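Local coordinates for phosphoglycerate dehydrogenase (PDB 3EVT), which probably catalyses the NAD-dependent oxidation of 3-phospho-D-glycerate to 3-phosphohydroxypyruvate, the entry step of serine biosynthesis, at residues G92-L103 with Q147-A156; M106-A116 with L128-Q138. All coordinates share one frame; numbering follows the deposited sequence.

Contact 1: residues G92-L103 with Q147-A156; sequences GIHADAISESVL and QIGQSLAAKA
Ser99 of helix 93-103 fits as a knob into the hole formed by Ile148, Ser151, Leu152 and Lys155 of helix 147-156. The backbones come close here, with the CA atoms of Ser99 and Leu152 4.7 Å apart, and the small side chains of Ala95, Ser99 and Ser151 line this tight part. There the hydroxyls meet: Ser99 OG and Ser151 OG are hydrogen-bonded at 2.9 Å. Beside them Ala95 CB packs on Ile148 CG1. On one flank Ile98 CD1 meets Ile148 CD1 at 3.6 Å, the two side chains crossing at about a right angle, and Val102 CG1 touches Leu152 CD2 at 3.7 Å. Helix 147-156 follows the glycine-rich turn of a probable Rossmann GxGxxG motif, to which Gly149 would belong, and its axis crosses that of 93-103 at -55°; Leu152 also reaches Leu140 and Ile142 of strand 139-143.

The other flank is polar and nearer solvent, Asp96 and Lys155 both being partly exposed. Lys155 lays CE against Ser99 CB, and its bend at chi4 (-67°) turns NZ to Asp96 OD2, a weakly hydrogen-bonded salt bridge of 3.1 Å. A leucine in place of Asp96 would probably leave the Lys155 ammonium without its carboxylate mate, with a water between NZ and Glu100 OE2 still beside it. At the N-terminal end of both helices, another water joins exposed Gln147, through NE2, to Ala95 N.

Contact 2: residues M106-A116 with L128-Q138; sequences MLSVVRGYHAA and LPMTTSTLTGQ
A Schellman motif ends helix 93-110 at Gly112, and the irregular segment 128-138 runs past this helix end. Ser133 uses both its N-H and its C=O here. Ser133 N donates to Val110 O at 3.0 Å, with an N-H...O angle of 162°. The same residue's carbonyl, Ser133 O, accepts from Arg111 NH1 at 2.7 Å: the oxygen lies in the guanidinium plane, whereas the nitrogen stands above the carbonyl plane, 68° out of it. Bends at chi2 and chi3 fold the arginine back to make this bond, and Thr134 CG2 lies over one face of its guanidinium. Arg111 also bonds through NE to Ser101 OG of the second subunit.

Leu135 supplies the apolar end. Its CD1 meets Leu107 CG at 3.6 Å, while CD2 touches both Met106 CB and Val110 CG2. On the helix that follows the glycine, Ala115 CB is pressed by Met130 CG, at 3.4 Å tighter than usual for two carbons, and Leu128 CD1 approaches Gly112 O. A beta carbon on Gly112 would probably crowd Thr132 CG2 and the Arg111 carbonyl, which suits glycine. Positive phi at Gly112 (88°), with bonds from Gly112 N to Val109 O and, weakly, from Tyr113 N to Ser108 O, is the signature of the Schellman motif, which here leads directly into helix 113-120.

Overall arrangement
Contacts 1 and 2 share helix 93-110, their centres lying about 20 Å apart. Contact 1 uses its N-terminal part and contact 2 its C-terminal end with the start of helix 113-120. Both segments of contact 2 fall between the two segments of contact 1 in the sequence: segment 128-138 leads into strand 139-143 of the seven-stranded parallel sheet, which is followed by helix 147-158. Helix 93-110 thus packs at its start on helix 147-158 and at its end on the loop that leads into strand 139-143. Both contacts also reach the second subunit, where Glu100 of contact 1 bonds the backbone nitrogens of Leu135 and Thr136 of the second subunit, tying the two regions together across the dimer.

Contact 1: residues G92-L103 with Q147-A156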
loop_
_atom_site.group_PDB
_atom_site.type_symbol
_atom_site.label_atom_id
_atom_site.label_comp_id
_atom_site.label_asym_id
_atom_site.label_seq_id
_atom_site.Cartn_x
_atom_site.Cartn_y
_atom_site.Cartn_z
ATOM N N GLY A 92 2.034 -0.904 16.947
ATOM C CA GLY A 92 2.247 -1.183 15.527
ATOM C C GLY A 92 3.273 -0.347 14.784
ATOM O O GLY A 92 3.470 -0.527 13.562
ATOM N N ILE A 93 3.940 0.567 15.496
ATOM C CA ILE A 93 4.818 1.532 14.814
ATOM C C ILE A 93 6.004 0.891 14.105
ATOM O O ILE A 93 6.220 1.113 12.892
ATOM C CB ILE A 93 5.335 2.634 15.737
ATOM C CG1 ILE A 93 4.148 3.417 16.343
ATOM C CG2 ILE A 93 6.277 3.550 14.894
ATOM C CD1 ILE A 93 4.558 4.479 17.387
ATOM N N HIS A 94 6.767 0.094 14.844
ATOM C CA HIS A 94 7.911 -0.626 14.275
ATOM C C HIS A 94 7.423 -1.581 13.210
ATOM O O HIS A 94 7.932 -1.586 12.128
ATOM C CB HIS A 94 8.672 -1.466 15.329
ATOM C CG HIS A 94 9.718 -0.709 16.086
ATOM N ND1 HIS A 94 9.596 -0.395 17.439
ATOM C CD2 HIS A 94 10.918 -0.210 15.692
ATOM C CE1 HIS A 94 10.669 0.272 17.836
ATOM N NE2 HIS A 94 11.480 0.411 16.793
ATOM N N ALA A 95 6.444 -2.406 13.542
ATOM C CA ALA A 95 5.879 -3.351 12.559
ATOM C C ALA A 95 5.361 -2.673 11.280
ATOM O O ALA A 95 5.570 -3.190 10.221
ATOM C CB ALA A 95 4.796 -4.202 13.185
ATOM N N ASP A 96 4.682 -1.527 11.381
ATOM C CA ASP A 96 4.330 -0.697 10.206
ATOM C C ASP A 96 5.510 -0.292 9.322
ATOM O O ASP A 96 5.407 -0.407 8.096
ATOM C CB ASP A 96 3.596 0.593 10.625
ATOM C CG ASP A 96 2.056 0.520 10.391
ATOM O OD1 ASP A 96 1.408 -0.475 10.864
ATOM O OD2 ASP A 96 1.487 1.475 9.752
ATOM N N ALA A 97 6.607 0.196 9.906
ATOM C CA ALA A 97 7.768 0.571 9.091
ATOM C C ALA A 97 8.369 -0.605 8.336
ATOM O O ALA A 97 8.686 -0.484 7.178
ATOM C CB ALA A 97 8.873 1.281 9.927
ATOM N N ILE A 98 8.562 -1.726 9.016
ATOM C CA ILE A 98 9.119 -2.907 8.395
ATOM C C ILE A 98 8.199 -3.418 7.280
ATOM O O ILE A 98 8.642 -3.851 6.227
ATOM C CB ILE A 98 9.267 -4.018 9.431
ATOM C CG1 ILE A 98 10.288 -3.635 10.496
ATOM C CG2 ILE A 98 9.543 -5.339 8.747
ATOM C CD1 ILE A 98 10.186 -4.572 11.838
ATOM N N SER A 99 6.902 -3.341 7.487
ATOM C CA SER A 99 6.013 -3.722 6.414
ATOM C C SER A 99 6.156 -2.833 5.185
ATOM O O SER A 99 6.148 -3.333 4.032
ATOM C CB SER A 99 4.580 -3.662 6.899
ATOM O OG SER A 99 4.380 -4.732 7.788
ATOM N N GLU A 100 6.236 -1.521 5.411
ATOM C CA GLU A 100 6.509 -0.571 4.311
ATOM C C GLU A 100 7.802 -0.890 3.531
ATOM O O GLU A 100 7.831 -0.813 2.306
ATOM C CB GLU A 100 6.558 0.873 4.841
ATOM C CG GLU A 100 5.153 1.417 5.243
ATOM C CD GLU A 100 5.161 2.931 5.349
ATOM O OE1 GLU A 100 6.124 3.542 4.781
ATOM O OE2 GLU A 100 4.204 3.496 5.960
ATOM N N SER A 101 8.879 -1.256 4.230
ATOM C CA SER A 101 10.098 -1.768 3.559
ATOM C C SER A 101 9.871 -2.967 2.682
ATOM O O SER A 101 10.440 -3.056 1.594
ATOM C CB SER A 101 11.161 -2.141 4.576
ATOM O OG SER A 101 11.586 -0.952 5.243
ATOM N N VAL A 102 9.058 -3.917 3.134
ATOM C CA VAL A 102 8.765 -5.070 2.255
ATOM C C VAL A 102 7.964 -4.613 1.019
ATOM O O VAL A 102 8.258 -5.002 -0.120
ATOM C CB VAL A 102 8.042 -6.183 3.002
ATOM C CG1 VAL A 102 7.701 -7.352 2.026
ATOM C CG2 VAL A 102 8.933 -6.675 4.159
ATOM N N LEU A 103 6.952 -3.784 1.224
ATOM C CA LEU A 103 6.146 -3.316 0.084
ATOM C C LEU A 103 7.068 -2.598 -0.912
ATOM O O LEU A 103 6.903 -2.724 -2.131
ATOM C CB LEU A 103 5.010 -2.389 0.554
ATOM C CG LEU A 103 3.911 -2.929 1.499
ATOM C CD1 LEU A 103 3.030 -1.756 1.939
ATOM C CD2 LEU A 103 3.050 -4.011 0.825
ATOM N N GLN A 147 3.337 -10.184 15.126
ATOM C CA GLN A 147 2.831 -8.832 14.900
ATOM C C GLN A 147 3.296 -8.283 13.547
ATOM O O GLN A 147 2.511 -7.691 12.803
ATOM C CB GLN A 147 3.356 -7.915 16.005
ATOM C CG GLN A 147 2.681 -6.539 16.112
ATOM C CD GLN A 147 3.635 -5.473 16.692
ATOM O OE1 GLN A 147 4.676 -5.806 17.279
ATOM N NE2 GLN A 147 3.303 -4.201 16.499
ATOM N N ILE A 148 4.574 -8.459 13.238
ATOM C CA ILE A 148 5.123 -8.021 11.939
ATOM C C ILE A 148 4.436 -8.685 10.733
ATOM O O ILE A 148 3.945 -7.989 9.830
ATOM C CB ILE A 148 6.656 -8.214 11.881
ATOM C CG1 ILE A 148 7.352 -7.170 12.778
ATOM C CG2 ILE A 148 7.182 -8.126 10.438
ATOM C CD1 ILE A 148 8.731 -7.618 13.191
ATOM N N GLY A 149 4.361 -10.019 10.739
ATOM C CA GLY A 149 3.728 -10.780 9.673
ATOM C C GLY A 149 2.308 -10.267 9.442
ATOM O O GLY A 149 1.838 -10.153 8.290
ATOM N N GLN A 150 1.627 -9.933 10.536
ATOM C CA GLN A 150 0.222 -9.557 10.477
ATOM C C GLN A 150 0.026 -8.148 9.936
ATOM O O GLN A 150 -0.957 -7.864 9.229
ATOM C CB GLN A 150 -0.371 -9.628 11.888
ATOM C CG GLN A 150 -0.591 -11.064 12.415
ATOM C CD GLN A 150 -1.051 -11.064 13.858
ATOM O OE1 GLN A 150 -1.844 -10.221 14.260
ATOM N NE2 GLN A 150 -0.522 -11.990 14.651
ATOM N N SER A 151 0.953 -7.248 10.278
ATOM C CA SER A 151 0.853 -5.888 9.751
ATOM C C SER A 151 1.254 -5.857 8.274
ATOM O O SER A 151 0.639 -5.159 7.495
ATOM C CB SER A 151 1.586 -4.867 10.625
ATOM O OG SER A 151 2.956 -4.780 10.278
ATOM N N LEU A 152 2.235 -6.667 7.880
ATOM C CA LEU A 152 2.532 -6.834 6.449
ATOM C C LEU A 152 1.325 -7.406 5.689
ATOM O O LEU A 152 0.927 -6.860 4.648
ATOM C CB LEU A 152 3.776 -7.694 6.215
ATOM C CG LEU A 152 4.083 -7.971 4.723
ATOM C CD1 LEU A 152 4.171 -6.677 3.870
ATOM C CD2 LEU A 152 5.364 -8.842 4.545
ATOM N N ALA A 153 0.764 -8.512 6.205
ATOM C CA ALA A 153 -0.502 -9.081 5.703
ATOM C C ALA A 153 -1.647 -8.071 5.510
ATOM O O ALA A 153 -2.362 -8.096 4.481
ATOM C CB ALA A 153 -0.978 -10.209 6.611
ATOM N N ALA A 154 -1.870 -7.225 6.514
ATOM C CA ALA A 154 -2.943 -6.229 6.426
ATOM C C ALA A 154 -2.685 -5.303 5.236
ATOM O O ALA A 154 -3.600 -5.010 4.466
ATOM C CB ALA A 154 -3.055 -5.397 7.738
ATOM N N LYS A 155 -1.445 -4.821 5.085
ATOM C CA LYS A 155 -1.209 -3.849 3.992
ATOM C C LYS A 155 -1.285 -4.492 2.609
ATOM O O LYS A 155 -1.878 -3.937 1.692
ATOM C CB LYS A 155 0.122 -3.145 4.159
ATOM C CG LYS A 155 0.230 -2.261 5.362
ATOM C CD LYS A 155 1.669 -1.743 5.493
ATOM C CE LYS A 155 1.873 -1.242 6.899
ATOM N NZ LYS A 155 1.030 -0.052 7.070
ATOM N N ALA A 156 -0.702 -5.679 2.477
ATOM C CA ALA A 156 -0.642 -6.398 1.233
ATOM C C ALA A 156 -2.074 -6.720 0.811
ATOM O O ALA A 156 -2.469 -6.545 -0.345
ATOM C CB ALA A 156 0.170 -7.693 1.441
HETATM O O HOH W 1 5.225 -2.431 16.219
HETATM O O HOH W 2 1.890 2.435 5.786
#

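Contact 2: residues M106-A116 with L128-Q138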
loop_
_atom_site.group_PDB
_atom_site.type_symbol
_atom_site.label_atom_id
_atom_site.label_comp_id
_atom_site.label_asym_id
_atom_site.label_seq_id
_atom_site.Cartn_x
_atom_site.Cartn_y
_atom_site.Cartn_z
ATOM N N MET A 106 9.066 -4.927 -3.065
ATOM C CA MET A 106 8.224 -5.631 -4.016
ATOM C C MET A 106 7.786 -4.674 -5.108
ATOM O O MET A 106 7.858 -5.006 -6.290
ATOM C CB MET A 106 6.968 -6.263 -3.324
ATOM C CG MET A 106 7.212 -7.440 -2.331
ATOM S SD MET A 106 5.692 -8.306 -1.761
ATOM C CE MET A 106 4.839 -7.037 -0.883
ATOM N N LEU A 107 7.299 -3.498 -4.724
ATOM C CA LEU A 107 6.868 -2.461 -5.706
ATOM C C LEU A 107 7.984 -1.910 -6.582
ATOM O O LEU A 107 7.817 -1.722 -7.801
ATOM C CB LEU A 107 6.167 -1.303 -4.995
ATOM C CG LEU A 107 4.743 -1.663 -4.584
ATOM C CD1 LEU A 107 4.221 -0.746 -3.391
ATOM C CD2 LEU A 107 3.840 -1.595 -5.803
ATOM N N SER A 108 9.145 -1.653 -5.999
ATOM C CA SER A 108 10.186 -1.109 -6.840
ATOM C C SER A 108 10.634 -2.085 -7.909
ATOM O O SER A 108 10.977 -1.652 -8.987
ATOM C CB SER A 108 11.376 -0.596 -6.050
ATOM O OG SER A 108 12.089 -1.639 -5.482
ATOM N N VAL A 109 10.576 -3.388 -7.616
ATOM C CA VAL A 109 10.778 -4.443 -8.606
ATOM C C VAL A 109 9.657 -4.553 -9.621
ATOM O O VAL A 109 9.925 -4.306 -10.773
ATOM C CB VAL A 109 11.075 -5.803 -7.966
ATOM C CG1 VAL A 109 10.840 -6.976 -8.997
ATOM C CG2 VAL A 109 12.517 -5.798 -7.432
ATOM N N VAL A 110 8.411 -4.851 -9.217
ATOM C CA VAL A 110 7.357 -5.110 -10.221
ATOM C C VAL A 110 6.910 -3.870 -10.984
ATOM O O VAL A 110 6.447 -3.986 -12.121
ATOM C CB VAL A 110 6.098 -5.860 -9.691
ATOM C CG1 VAL A 110 6.494 -7.152 -9.074
ATOM C CG2 VAL A 110 5.294 -4.971 -8.718
ATOM N N ARG A 111 7.014 -2.685 -10.374
ATOM C CA ARG A 111 6.667 -1.446 -11.124
ATOM C C ARG A 111 7.837 -0.900 -11.921
ATOM O O ARG A 111 7.705 0.119 -12.627
ATOM C CB ARG A 111 6.012 -0.375 -10.233
ATOM C CG ARG A 111 4.808 -0.919 -9.416
ATOM C CD ARG A 111 3.747 -1.566 -10.345
ATOM N NE ARG A 111 3.267 -0.651 -11.349
ATOM C CZ ARG A 111 2.840 -1.039 -12.552
ATOM N NH1 ARG A 111 2.862 -2.331 -12.893
ATOM N NH2 ARG A 111 2.392 -0.138 -13.416
ATOM N N GLY A 112 8.966 -1.616 -11.870
ATOM C CA GLY A 112 10.066 -1.329 -12.800
ATOM C C GLY A 112 11.077 -0.275 -12.386
ATOM O O GLY A 112 11.933 0.134 -13.209
ATOM N N TYR A 113 11.036 0.164 -11.123
ATOM C CA TYR A 113 11.972 1.177 -10.648
ATOM C C TYR A 113 13.367 0.644 -10.618
ATOM O O TYR A 113 14.276 1.319 -11.060
ATOM C CB TYR A 113 11.497 1.822 -9.312
ATOM C CG TYR A 113 10.533 2.965 -9.637
ATOM C CD1 TYR A 113 9.170 2.729 -9.789
ATOM C CD2 TYR A 113 11.019 4.242 -9.915
ATOM C CE1 TYR A 113 8.352 3.703 -10.160
ATOM C CE2 TYR A 113 10.208 5.225 -10.276
ATOM C CZ TYR A 113 8.874 4.960 -10.425
ATOM O OH TYR A 113 8.043 5.984 -10.812
ATOM N N HIS A 114 13.561 -0.594 -10.175
ATOM C CA HIS A 114 14.896 -1.137 -10.150
ATOM C C HIS A 114 15.427 -1.294 -11.586
ATOM O O HIS A 114 16.551 -0.846 -11.900
ATOM C CB HIS A 114 14.927 -2.488 -9.431
ATOM C CG HIS A 114 16.275 -3.120 -9.432
ATOM N ND1 HIS A 114 17.353 -2.561 -8.777
ATOM C CD2 HIS A 114 16.738 -4.243 -10.040
ATOM C CE1 HIS A 114 18.417 -3.325 -8.962
ATOM N NE2 HIS A 114 18.069 -4.357 -9.718
ATOM N N ALA A 115 14.654 -1.935 -12.463
ATOM C CA ALA A 115 15.068 -1.983 -13.875
ATOM C C ALA A 115 15.260 -0.597 -14.504
ATOM O O ALA A 115 16.195 -0.399 -15.283
ATOM C CB ALA A 115 14.082 -2.842 -14.743
ATOM N N ALA A 116 14.357 0.348 -14.231
ATOM C CA ALA A 116 14.503 1.731 -14.740
ATOM C C ALA A 116 15.800 2.379 -14.319
ATOM O O ALA A 116 16.410 3.085 -15.107
ATOM C CB ALA A 116 13.354 2.605 -14.354
ATOM N N LEU A 128 12.015 -0.704 -21.117
ATOM C CA LEU A 128 12.750 -1.583 -20.195
ATOM C C LEU A 128 12.835 -2.999 -20.739
ATOM O O LEU A 128 11.957 -3.464 -21.457
ATOM C CB LEU A 128 12.070 -1.579 -18.814
ATOM C CG LEU A 128 11.984 -0.173 -18.198
ATOM C CD1 LEU A 128 11.457 -0.215 -16.780
ATOM C CD2 LEU A 128 13.393 0.514 -18.254
ATOM N N PRO A 129 13.895 -3.706 -20.384
ATOM C CA PRO A 129 13.974 -5.089 -20.851
ATOM C C PRO A 129 13.018 -5.996 -20.081
ATOM O O PRO A 129 13.219 -7.183 -20.046
ATOM C CB PRO A 129 15.416 -5.497 -20.537
ATOM C CG PRO A 129 15.960 -4.446 -19.613
ATOM C CD PRO A 129 15.022 -3.299 -19.524
ATOM N N MET A 130 11.970 -5.455 -19.471
ATOM C CA MET A 130 11.217 -6.279 -18.564
ATOM C C MET A 130 9.766 -5.919 -18.741
ATOM O O MET A 130 9.453 -4.867 -19.288
ATOM C CB MET A 130 11.734 -6.103 -17.101
ATOM C CG MET A 130 11.791 -4.656 -16.543
ATOM S SD MET A 130 10.198 -3.992 -15.931
ATOM C CE MET A 130 10.129 -5.021 -14.431
ATOM N N THR A 131 8.874 -6.806 -18.305
ATOM C CA THR A 131 7.465 -6.492 -18.220
ATOM C C THR A 131 7.105 -6.185 -16.764
ATOM O O THR A 131 7.360 -6.993 -15.885
ATOM C CB THR A 131 6.646 -7.719 -18.630
ATOM O OG1 THR A 131 7.007 -8.081 -19.965
ATOM C CG2 THR A 131 5.115 -7.456 -18.543
ATOM N N THR A 132 6.509 -5.027 -16.524
ATOM C CA THR A 132 5.966 -4.684 -15.222
ATOM C C THR A 132 4.764 -5.558 -14.861
ATOM O O THR A 132 4.097 -6.156 -15.736
ATOM C CB THR A 132 5.462 -3.222 -15.200
ATOM O OG1 THR A 132 4.681 -2.952 -16.370
ATOM C CG2 THR A 132 6.606 -2.227 -15.121
ATOM N N SER A 133 4.442 -5.592 -13.574
ATOM C CA SER A 133 3.254 -6.293 -13.112
ATOM C C SER A 133 2.781 -5.542 -11.867
ATOM O O SER A 133 3.433 -4.581 -11.444
ATOM C CB SER A 133 3.607 -7.773 -12.846
ATOM O OG SER A 133 4.723 -7.899 -11.938
ATOM N N THR A 134 1.644 -5.930 -11.299
ATOM C CA THR A 134 1.121 -5.243 -10.127
ATOM C C THR A 134 1.130 -6.196 -8.930
ATOM O O THR A 134 1.072 -7.427 -9.127
ATOM C CB THR A 134 -0.350 -4.747 -10.349
ATOM O OG1 THR A 134 -1.158 -5.845 -10.708
ATOM C CG2 THR A 134 -0.455 -3.674 -11.480
ATOM N N LEU A 135 1.175 -5.653 -7.717
ATOM C CA LEU A 135 0.905 -6.466 -6.536
ATOM C C LEU A 135 -0.536 -7.007 -6.509
ATOM O O LEU A 135 -0.790 -8.156 -6.115
ATOM C CB LEU A 135 1.199 -5.683 -5.250
ATOM C CG LEU A 135 2.670 -5.210 -5.110
ATOM C CD1 LEU A 135 2.899 -4.593 -3.769
ATOM C CD2 LEU A 135 3.599 -6.328 -5.318
ATOM N N THR A 136 -1.482 -6.173 -6.930
ATOM C CA THR A 136 -2.873 -6.596 -6.897
ATOM C C THR A 136 -2.995 -7.917 -7.664
ATOM O O THR A 136 -2.450 -8.078 -8.757
ATOM C CB THR A 136 -3.838 -5.536 -7.413
ATOM O OG1 THR A 136 -5.196 -5.970 -7.187
ATOM C CG2 THR A 136 -3.604 -5.244 -8.896
ATOM N N GLY A 137 -3.617 -8.898 -7.037
ATOM C CA GLY A 137 -3.816 -10.150 -7.742
ATOM C C GLY A 137 -2.723 -11.189 -7.524
ATOM O O GLY A 137 -2.901 -12.302 -7.954
ATOM N N GLN A 138 -1.602 -10.841 -6.878
ATOM C CA GLN A 138 -0.495 -11.801 -6.688
ATOM C C GLN A 138 -0.501 -12.449 -5.284
ATOM O O GLN A 138 -1.275 -12.029 -4.381
ATOM C CB GLN A 138 0.876 -11.179 -7.068
ATOM C CG GLN A 138 0.937 -10.559 -8.477
ATOM C CD GLN A 138 2.385 -10.476 -9.073
ATOM O OE1 GLN A 138 3.117 -11.479 -9.065
ATOM N NE2 GLN A 138 2.793 -9.276 -9.591
#